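Endonuclease V (Homo sapiens, PDB 6OZE) probably cleaves RNA at inosine sites as a metal-ion-dependent endoribonuclease, the human relative of a bacterial DNase. Local coordinates at residues Q38-V43 with L62-L67; V114-G119 with P225-Q230; L137-C142 with G204-L209; D118-L123 with Y200-H205. The protein carries 4 engineered substitutions. All coordinates share one frame; numbering follows the deposited sequence. Where two conformers were deposited one is given.

All four contacts hang on one mixed beta sheet, consistent with membership of the RNase H clan. Interactions 1 and 2 have centres about 9 Å apart and meet where G41 O lies 2.8 Å from L116 N, a probable hydrogen bond between neighbouring strands 39-47 and 115-118. Interactions 2 and 3 meet where L115 N lies 2.9 Å from P141 O, also a probable hydrogen bond. Interaction 3 shares G204 and H205 with interaction 4, centre to centre about 10 Å. Interaction 4 starts from the end of strand 115-118, so D118 and G119 also belong to interaction 2. A sodium ion is bound at the open end of the hairpin in interaction 1, by Q38 and F64.

Interaction 1 (Q38-V43 with L62-L67). With NA (sodium ion), chain G.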
# COMPACT_ATOMS: atom_id res chain seq x y z
N GLN A 38 -8.36 11.79 -11.10
CA GLN A 38 -8.40 11.21 -12.44
C GLN A 38 -7.57 9.95 -12.59
O GLN A 38 -7.88 9.13 -13.46
CB GLN A 38 -7.91 12.23 -13.48
CG GLN A 38 -8.84 13.40 -13.69
CD GLN A 38 -10.10 13.00 -14.43
OE1 GLN A 38 -11.03 12.46 -13.85
NE2 GLN A 38 -10.12 13.24 -15.74
N ARG A 39 -6.48 9.80 -11.83
CA ARG A 39 -5.58 8.67 -11.97
C ARG A 39 -5.15 8.15 -10.61
O ARG A 39 -4.67 8.93 -9.77
CB ARG A 39 -4.34 9.05 -12.79
CG ARG A 39 -4.67 9.40 -14.23
CD ARG A 39 -3.43 9.86 -15.00
NE ARG A 39 -2.80 10.99 -14.35
CZ ARG A 39 -3.19 12.26 -14.47
NH1 ARG A 39 -2.53 13.21 -13.83
NH2 ARG A 39 -4.22 12.57 -15.24
N VAL A 40 -5.30 6.85 -10.40
CA VAL A 40 -4.92 6.18 -9.16
C VAL A 40 -3.89 5.11 -9.52
O VAL A 40 -4.11 4.33 -10.44
CB VAL A 40 -6.14 5.53 -8.48
CG1 VAL A 40 -5.73 4.80 -7.22
CG2 VAL A 40 -7.22 6.57 -8.17
N GLY A 41 -2.78 5.09 -8.79
CA GLY A 41 -1.73 4.14 -9.05
C GLY A 41 -1.80 2.98 -8.08
O GLY A 41 -2.37 3.07 -6.98
N GLY A 42 -1.22 1.86 -8.51
CA GLY A 42 -1.07 0.70 -7.66
C GLY A 42 0.34 0.16 -7.83
O GLY A 42 0.92 0.22 -8.92
N VAL A 43 0.90 -0.35 -6.74
CA VAL A 43 2.26 -0.89 -6.76
C VAL A 43 2.28 -2.26 -6.11
O VAL A 43 1.50 -2.55 -5.20
CB VAL A 43 3.33 0.02 -6.11
CG1 VAL A 43 3.58 1.27 -6.95
CG2 VAL A 43 2.96 0.37 -4.67
N LEU A 62 -4.42 3.58 -13.13
CA LEU A 62 -5.77 3.38 -13.61
C LEU A 62 -6.51 4.71 -13.66
O LEU A 62 -6.28 5.60 -12.84
CB LEU A 62 -6.56 2.42 -12.69
CG LEU A 62 -6.30 0.92 -12.80
CD1 LEU A 62 -4.86 0.53 -12.49
CD2 LEU A 62 -7.27 0.17 -11.89
N SER A 63 -7.40 4.84 -14.63
CA SER A 63 -8.30 5.98 -14.64
C SER A 63 -9.26 5.87 -13.47
O SER A 63 -9.53 4.78 -12.95
CB SER A 63 -9.07 6.01 -15.95
OG SER A 63 -9.80 4.81 -16.14
N PHE A 64 -9.77 7.01 -13.03
CA PHE A 64 -10.75 7.04 -11.96
C PHE A 64 -11.88 7.96 -12.36
O PHE A 64 -11.63 9.07 -12.82
CB PHE A 64 -10.12 7.57 -10.66
CG PHE A 64 -11.05 7.50 -9.49
CD1 PHE A 64 -11.90 8.56 -9.20
CD2 PHE A 64 -11.10 6.37 -8.70
CE1 PHE A 64 -12.78 8.48 -8.13
CE2 PHE A 64 -11.99 6.29 -7.62
CZ PHE A 64 -12.82 7.36 -7.34
N PRO A 65 -13.15 7.54 -12.16
CA PRO A 65 -13.59 6.33 -11.46
C PRO A 65 -13.74 5.08 -12.32
O PRO A 65 -14.21 4.04 -11.82
CB PRO A 65 -14.97 6.75 -10.94
CG PRO A 65 -15.47 7.67 -11.99
CD PRO A 65 -14.27 8.46 -12.43
N GLU A 66 -13.36 5.15 -13.60
CA GLU A 66 -13.59 4.02 -14.50
C GLU A 66 -12.74 2.80 -14.15
O GLU A 66 -13.12 1.68 -14.50
CB GLU A 66 -13.32 4.44 -15.95
CG GLU A 66 -14.26 5.51 -16.47
CD GLU A 66 -13.76 6.93 -16.21
OE1 GLU A 66 -12.72 7.09 -15.53
OE2 GLU A 66 -14.41 7.88 -16.70
N LEU A 67 -11.58 3.00 -13.53
CA LEU A 67 -10.68 1.91 -13.12
C LEU A 67 -10.17 1.11 -14.32
O LEU A 67 -10.10 -0.13 -14.27
CB LEU A 67 -11.30 1.02 -12.04
CG LEU A 67 -11.72 1.76 -10.77
CD1 LEU A 67 -12.44 0.78 -9.83
CD2 LEU A 67 -10.50 2.39 -10.09
NA NA G . -12.36 11.58 -12.07
O HOH W 1 -13.92 11.48 -14.12
O HOH W 2 -13.56 11.59 -9.87
O HOH W 3 -13.20 14.15 -11.37
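Q38 carries CG anti to its carbonyl carbon and bends at chi2 (-72°), which swings the amide end round to F64, where Q38 OE1 and F64 O hold the same sodium ion. The pair closes the open end of a beta hairpin formed by antiparallel strands 39-47 and 54-63. Q38 OE1 is 2.4 Å from the sodium ion and F64 O 2.7 Å; L37 O and three waters complete the shell. Within the hairpin V40 and L62 are a hydrogen-bonded pair: V40 N gives to L62 O at 2.9 Å, and L62 N returns to V40 O at 2.8 Å. Beyond them the bond from F64 N to Q38 O, also 2.9 Å, is less regular, its donor standing 57° out of the carbonyl plane. R39 and S63 form the intervening non-hydrogen-bonded pair, their polar ends held by M111 O and E68 N respectively. On the other face V40 and L62 both touch P227 of helix 226-242. F64 has CG anti to its backbone N (chi1 -175°); in the V40 conformer given, CG2 lies 3.9 Å from F64 CD2. P65, entered through a cis peptide bond, sets CB 3.9 Å above the F64 ring plane, toward its rim.

Interaction 2 (V114-G119 with P225-Q230)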
# COMPACT_ATOMS: atom_id res chain seq x y z
N VAL A 114 -2.39 9.53 -6.52
CA VAL A 114 -2.35 8.79 -5.26
C VAL A 114 -1.93 7.37 -5.61
O VAL A 114 -2.26 6.86 -6.68
CB VAL A 114 -3.75 8.83 -4.58
CG1 VAL A 114 -4.85 8.30 -5.53
CG2 VAL A 114 -3.75 8.03 -3.28
N LEU A 115 -1.21 6.73 -4.70
CA LEU A 115 -0.82 5.33 -4.86
C LEU A 115 -1.51 4.49 -3.81
O LEU A 115 -1.49 4.84 -2.62
CB LEU A 115 0.69 5.16 -4.66
CG LEU A 115 1.64 5.85 -5.64
CD1 LEU A 115 3.10 5.59 -5.19
CD2 LEU A 115 1.41 5.31 -7.03
N LEU A 116 -2.08 3.38 -4.24
CA LEU A 116 -2.49 2.31 -3.34
C LEU A 116 -1.36 1.29 -3.32
O LEU A 116 -0.97 0.76 -4.37
CB LEU A 116 -3.79 1.66 -3.81
CG LEU A 116 -5.01 2.58 -3.96
CD1 LEU A 116 -6.26 1.74 -4.23
CD2 LEU A 116 -5.22 3.49 -2.73
N VAL A 117 -0.84 1.02 -2.13
CA VAL A 117 0.36 0.22 -1.94
C VAL A 117 -0.02 -1.09 -1.28
O VAL A 117 -0.69 -1.10 -0.25
CB VAL A 117 1.36 0.97 -1.06
CG1 VAL A 117 2.62 0.14 -0.82
CG2 VAL A 117 1.69 2.27 -1.70
N ASP A 118 0.41 -2.21 -1.87
CA ASP A 118 0.27 -3.49 -1.20
C ASP A 118 1.26 -3.54 -0.04
O ASP A 118 2.41 -3.93 -0.23
CB ASP A 118 0.50 -4.64 -2.18
CG ASP A 118 0.23 -6.01 -1.55
OD1 ASP A 118 -0.07 -6.09 -0.35
OD2 ASP A 118 0.32 -7.02 -2.28
N GLY A 119 0.80 -3.15 1.14
CA GLY A 119 1.67 -2.99 2.29
C GLY A 119 1.02 -2.04 3.27
O GLY A 119 -0.06 -1.51 3.03
N PRO A 225 -8.61 -4.09 -4.10
CA PRO A 225 -8.83 -2.88 -4.90
C PRO A 225 -8.11 -2.96 -6.24
O PRO A 225 -7.01 -3.48 -6.34
CB PRO A 225 -8.24 -1.77 -4.02
CG PRO A 225 -8.24 -2.33 -2.63
CD PRO A 225 -8.06 -3.81 -2.77
N GLU A 226 -8.78 -2.45 -7.27
CA GLU A 226 -8.32 -2.61 -8.65
C GLU A 226 -6.87 -2.21 -8.88
O GLU A 226 -6.14 -2.98 -9.53
CB GLU A 226 -9.28 -1.91 -9.62
CG GLU A 226 -10.43 -2.80 -10.09
CD GLU A 226 -9.93 -4.12 -10.67
OE1 GLU A 226 -9.81 -5.09 -9.89
OE2 GLU A 226 -9.65 -4.20 -11.89
N PRO A 227 -6.38 -1.06 -8.40
CA PRO A 227 -4.96 -0.72 -8.68
C PRO A 227 -3.99 -1.72 -8.08
O PRO A 227 -2.99 -2.07 -8.72
CB PRO A 227 -4.81 0.69 -8.10
CG PRO A 227 -6.26 1.26 -8.10
CD PRO A 227 -7.08 0.04 -7.71
N VAL A 228 -4.27 -2.21 -6.88
CA VAL A 228 -3.44 -3.23 -6.23
C VAL A 228 -3.56 -4.56 -6.96
O VAL A 228 -2.56 -5.26 -7.22
CB VAL A 228 -3.89 -3.36 -4.76
CG1 VAL A 228 -3.17 -4.49 -4.06
CG2 VAL A 228 -3.72 -2.04 -4.02
N ARG A 229 -4.79 -4.92 -7.33
CA ARG A 229 -5.03 -6.20 -8.00
C ARG A 229 -4.34 -6.24 -9.35
O ARG A 229 -3.74 -7.26 -9.71
CB ARG A 229 -6.54 -6.40 -8.17
CG ARG A 229 -6.96 -7.85 -8.43
CD ARG A 229 -8.45 -8.00 -8.58
NE ARG A 229 -8.97 -7.43 -9.82
CZ ARG A 229 -9.07 -8.09 -10.97
NH1 ARG A 229 -9.57 -7.48 -12.04
NH2 ARG A 229 -8.67 -9.36 -11.07
N GLN A 230 -4.42 -5.14 -10.12
CA GLN A 230 -3.77 -5.12 -11.43
C GLN A 230 -2.25 -5.15 -11.29
O GLN A 230 -1.58 -5.76 -12.12
CB GLN A 230 -4.25 -3.92 -12.25
CG GLN A 230 -5.73 -4.02 -12.65
CD GLN A 230 -6.01 -5.15 -13.61
OE1 GLN A 230 -5.14 -5.55 -14.39
NE2 GLN A 230 -7.23 -5.67 -13.56
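L116 and V228, in the conformer given for V228, make the closest apolar contact here, with L116 CB 3.7 Å from V228 CG2. In that conformer CG1 is anti to the backbone N and CG2 sits beside it, and the two methyls divide the strand between them: CG2 goes to L116, while CG1 approaches D118 CB at 4.1 Å. Resting on one of two copies, these methyl contacts are less certain. With CG anti to the carbonyl carbon (chi1 -58°), the L116 side chain places CD1 against both prolines, 3.9 Å from P227 CG and 4.0 Å from P225 CB, and it meets the P227 ring at a slant. These contacts seat the first turn of helix 226-242 on strand 115-118, an inner strand of the RNase H-like mixed sheet. The segment axes approach to 7.9 Å with an angle of 52° between their directions. L215 of helix 209-218 also touches L116, which places that strand residue beneath two helices. Within 225-230, the backbone O of the N-cap residue P225 accepts from R229 N at 2.8 Å, and P227 takes a first-turn position where a backbone N-H is not required. Among the charged groups, D118 brings its CB to V228 but commits OD2 to a salt bridge with K147. E226 pairs with R229 inside the helix, although alternate conformers leave the details doubtful.

Interaction 3 (L137-C142 with G204-L209); sequences LTDLPC and GHRMSL
C142 and H205 form an antiparallel hydrogen-bonded pair widened into a classic beta bulge, because G204 and H205 both face C142. C142 O accepts from G204 N at 2.9 Å and H205 N at 3.1 Å, the two donors arriving from the same face of its carbonyl plane; C142 N returns a bond to H205 O at 2.9 Å. Before this pair, D139 takes a positive phi as the C-prime residue of a Schellman motif. H205 holds CG anti to its backbone N (chi1 -179°), which carries NE2 to D139 OD1 at 3.3 Å, a hydrogen bond with OD1 in the imidazole plane. ND1 accepts a hydrogen bond from the backbone N of V21, and R206 CG lies 3.4 Å above one face of the ring. An alanine here would probably cost D139 OD1 its imidazole donor, leave V21 N without its acceptor and open a gap under R206 CG. The R206 guanidinium, salt-bridged to E26, is modelled too close to D139 O, so its stacking on P141 CD is doubtful. The contact ties the end of helix 130-138 and the start of strand 142-146 to the end of strand 199-205, while L140 packs on L115 of strand 115-118 and V100 of helix 89-106.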
# COMPACT_ATOMS: atom_id res chain seq x y z
N LEU A 137 9.07 9.57 0.12
CA LEU A 137 10.15 9.72 -0.85
C LEU A 137 9.63 10.14 -2.23
O LEU A 137 10.30 10.91 -2.92
CB LEU A 137 10.96 8.42 -0.93
CG LEU A 137 11.86 8.15 0.28
CD1 LEU A 137 12.51 6.78 0.13
CD2 LEU A 137 12.93 9.23 0.43
N THR A 138 8.44 9.67 -2.63
CA THR A 138 7.84 10.16 -3.87
C THR A 138 7.11 11.49 -3.68
O THR A 138 6.81 12.15 -4.68
CB THR A 138 6.82 9.16 -4.42
OG1 THR A 138 5.77 8.96 -3.47
CG2 THR A 138 7.49 7.82 -4.73
N ASP A 139 6.83 11.88 -2.43
CA ASP A 139 5.93 12.99 -2.10
C ASP A 139 4.59 12.86 -2.82
O ASP A 139 4.07 13.82 -3.38
CB ASP A 139 6.57 14.35 -2.36
CG ASP A 139 5.92 15.45 -1.54
OD1 ASP A 139 5.37 15.14 -0.45
OD2 ASP A 139 5.95 16.61 -1.99
N LEU A 140 4.05 11.66 -2.82
CA LEU A 140 2.73 11.42 -3.38
C LEU A 140 1.80 10.95 -2.27
O LEU A 140 2.22 10.24 -1.35
CB LEU A 140 2.77 10.34 -4.46
CG LEU A 140 3.42 10.67 -5.80
CD1 LEU A 140 3.48 9.41 -6.66
CD2 LEU A 140 2.63 11.78 -6.50
N PRO A 141 0.52 11.32 -2.34
CA PRO A 141 -0.46 10.68 -1.47
C PRO A 141 -0.38 9.17 -1.63
O PRO A 141 -0.34 8.65 -2.75
CB PRO A 141 -1.79 11.23 -1.99
CG PRO A 141 -1.42 12.59 -2.55
CD PRO A 141 -0.08 12.35 -3.20
N CYS A 142 -0.30 8.46 -0.50
CA CYS A 142 -0.17 7.01 -0.53
C CYS A 142 -1.03 6.40 0.56
O CYS A 142 -1.10 6.93 1.67
CB CYS A 142 1.27 6.56 -0.30
SG CYS A 142 2.38 6.70 -1.71
N GLY A 204 -0.51 6.13 4.40
CA GLY A 204 0.89 6.20 4.05
C GLY A 204 1.40 7.62 4.20
O GLY A 204 2.25 7.90 5.05
N HIS A 205 0.86 8.53 3.39
CA HIS A 205 1.37 9.89 3.36
C HIS A 205 0.34 10.75 2.65
O HIS A 205 -0.28 10.31 1.68
CB HIS A 205 2.70 9.95 2.59
CG HIS A 205 3.32 11.31 2.50
ND1 HIS A 205 3.60 12.08 3.62
CD2 HIS A 205 3.78 12.01 1.44
CE1 HIS A 205 4.19 13.20 3.23
NE2 HIS A 205 4.31 13.18 1.92
N ARG A 206 0.13 11.97 3.17
CA ARG A 206 -0.68 12.99 2.51
C ARG A 206 -2.13 12.55 2.27
O ARG A 206 -2.74 12.94 1.27
CB ARG A 206 -0.04 13.51 1.22
CG ARG A 206 1.12 14.43 1.46
CD ARG A 206 1.12 15.55 0.44
NE ARG A 206 1.92 15.23 -0.73
CZ ARG A 206 1.59 15.57 -1.97
NH1 ARG A 206 0.45 16.22 -2.20
NH2 ARG A 206 2.38 15.25 -2.99
N MET A 207 -2.68 11.74 3.17
CA MET A 207 -4.11 11.47 3.14
C MET A 207 -4.58 11.21 4.56
O MET A 207 -3.84 10.71 5.39
CB MET A 207 -4.42 10.28 2.23
CG MET A 207 -5.90 10.20 1.78
SD MET A 207 -6.00 9.41 0.16
CE MET A 207 -7.71 9.72 -0.29
N SER A 208 -5.83 11.59 4.83
CA SER A 208 -6.44 11.22 6.10
C SER A 208 -6.91 9.78 6.03
O SER A 208 -7.14 9.22 4.95
CB SER A 208 -7.62 12.14 6.42
OG SER A 208 -8.70 11.87 5.54
N LEU A 209 -7.02 9.16 7.21
CA LEU A 209 -7.45 7.76 7.25
C LEU A 209 -8.87 7.61 6.72
O LEU A 209 -9.15 6.68 5.95
CB LEU A 209 -7.33 7.23 8.67
CG LEU A 209 -7.81 5.79 8.88
CD1 LEU A 209 -7.02 4.82 7.99
CD2 LEU A 209 -7.65 5.42 10.34

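Interaction 4 (D118-L123 with Y200-H205)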
# COMPACT_ATOMS: atom_id res chain seq x y z
N ASP A 118 0.41 -2.21 -1.87
CA ASP A 118 0.27 -3.49 -1.20
C ASP A 118 1.26 -3.54 -0.04
O ASP A 118 2.41 -3.93 -0.23
CB ASP A 118 0.50 -4.64 -2.18
CG ASP A 118 0.23 -6.01 -1.55
OD1 ASP A 118 -0.07 -6.09 -0.35
OD2 ASP A 118 0.32 -7.02 -2.28
N GLY A 119 0.80 -3.15 1.14
CA GLY A 119 1.67 -2.99 2.29
C GLY A 119 1.02 -2.04 3.27
O GLY A 119 -0.06 -1.51 3.03
N ASN A 120 1.69 -1.85 4.40
CA ASN A 120 1.13 -1.00 5.43
C ASN A 120 1.80 0.37 5.43
O ASN A 120 2.93 0.55 4.95
CB ASN A 120 1.30 -1.62 6.82
CG ASN A 120 0.50 -2.89 7.00
OD1 ASN A 120 -0.66 -2.87 7.44
ND2 ASN A 120 1.13 -4.03 6.71
N GLY A 121 1.08 1.34 5.96
CA GLY A 121 1.60 2.66 6.23
C GLY A 121 1.96 2.83 7.68
O GLY A 121 2.92 2.21 8.17
N VAL A 122 1.20 3.65 8.40
CA VAL A 122 1.52 3.88 9.80
C VAL A 122 1.17 2.70 10.69
O VAL A 122 1.66 2.61 11.82
CB VAL A 122 0.95 5.23 10.27
CG1 VAL A 122 1.49 6.35 9.39
CG2 VAL A 122 -0.54 5.20 10.21
N LEU A 123 0.35 1.76 10.20
CA LEU A 123 0.08 0.53 10.95
C LEU A 123 1.28 -0.37 10.71
O LEU A 123 1.31 -1.16 9.76
CB LEU A 123 -1.22 -0.11 10.46
CG LEU A 123 -1.95 -1.17 11.30
CD1 LEU A 123 -3.26 -1.57 10.63
CD2 LEU A 123 -1.10 -2.40 11.58
N TYR A 200 -6.98 -4.24 5.53
CA TYR A 200 -6.49 -3.40 6.63
C TYR A 200 -5.84 -2.17 6.01
O TYR A 200 -4.80 -2.26 5.34
CB TYR A 200 -5.55 -4.19 7.54
CG TYR A 200 -6.27 -5.35 8.15
CD1 TYR A 200 -7.05 -5.19 9.29
CD2 TYR A 200 -6.26 -6.60 7.55
CE1 TYR A 200 -7.74 -6.24 9.84
CE2 TYR A 200 -6.95 -7.66 8.10
CZ TYR A 200 -7.70 -7.47 9.25
OH TYR A 200 -8.39 -8.52 9.80
N ILE A 201 -6.47 -1.02 6.22
CA ILE A 201 -6.11 0.22 5.54
C ILE A 201 -5.41 1.14 6.53
O ILE A 201 -5.86 1.30 7.67
CB ILE A 201 -7.37 0.92 5.01
CG1 ILE A 201 -8.23 -0.05 4.17
CG2 ILE A 201 -6.99 2.20 4.24
CD1 ILE A 201 -7.48 -0.72 3.05
N SER A 202 -4.30 1.76 6.10
CA SER A 202 -3.67 2.75 6.94
C SER A 202 -3.09 3.86 6.08
O SER A 202 -2.88 3.69 4.87
CB SER A 202 -2.63 2.13 7.87
OG SER A 202 -1.60 1.52 7.10
N VAL A 203 -2.90 5.02 6.70
CA VAL A 203 -2.33 6.17 5.99
C VAL A 203 -0.88 5.88 5.66
O VAL A 203 -0.10 5.46 6.52
CB VAL A 203 -2.43 7.43 6.85
CG1 VAL A 203 -1.63 8.56 6.22
CG2 VAL A 203 -3.89 7.83 7.06
N GLY A 204 -0.51 6.13 4.40
CA GLY A 204 0.89 6.20 4.05
C GLY A 204 1.40 7.62 4.20
O GLY A 204 2.25 7.90 5.05
N HIS A 205 0.86 8.53 3.39
CA HIS A 205 1.37 9.89 3.36
C HIS A 205 0.34 10.75 2.65
O HIS A 205 -0.28 10.31 1.68
CB HIS A 205 2.70 9.95 2.59
CG HIS A 205 3.32 11.31 2.50
ND1 HIS A 205 3.60 12.08 3.62
CD2 HIS A 205 3.78 12.01 1.44
CE1 HIS A 205 4.19 13.20 3.23
NE2 HIS A 205 4.31 13.18 1.92
O HOH W 4 -2.27 -0.97 6.13
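S202 meets the loop at G121 through a hydroxyl whose torsion (chi1 61°) puts OG between the backbone N and the carbonyl carbon. OG accepts from G121 N at 2.9 Å with an N-H...O angle of 154°. The same OG is 2.8 Å from a water that also bonds N120 OD1 at 2.8 Å and Y200 O at 2.9 Å, so one buried hydroxyl and one water join the amide end of N120 to the strand. An alanine at S202 would probably leave G121 N without its acceptor and the water without one of its holders. This is the loop between strand 115-118 and helix 130-138 of the RNase H-like fold, here lying against strand 199-205, with strand 142-146 standing between the two strands in the sheet. V122, which follows G121, adds a backbone bond from its N to V203 O at 2.9 Å, with the donor nearly in line with the carbonyl bond. Its CG1 is anti to the carbonyl carbon, and CG2 takes the crowded position; both methyls approach V203 O from one side, CG1 at 3.4 Å and CG2 at 3.7 Å. L123 CB packs on S202 CB at 3.7 Å, while the same leucine side chain touches L185 of strand 184-189.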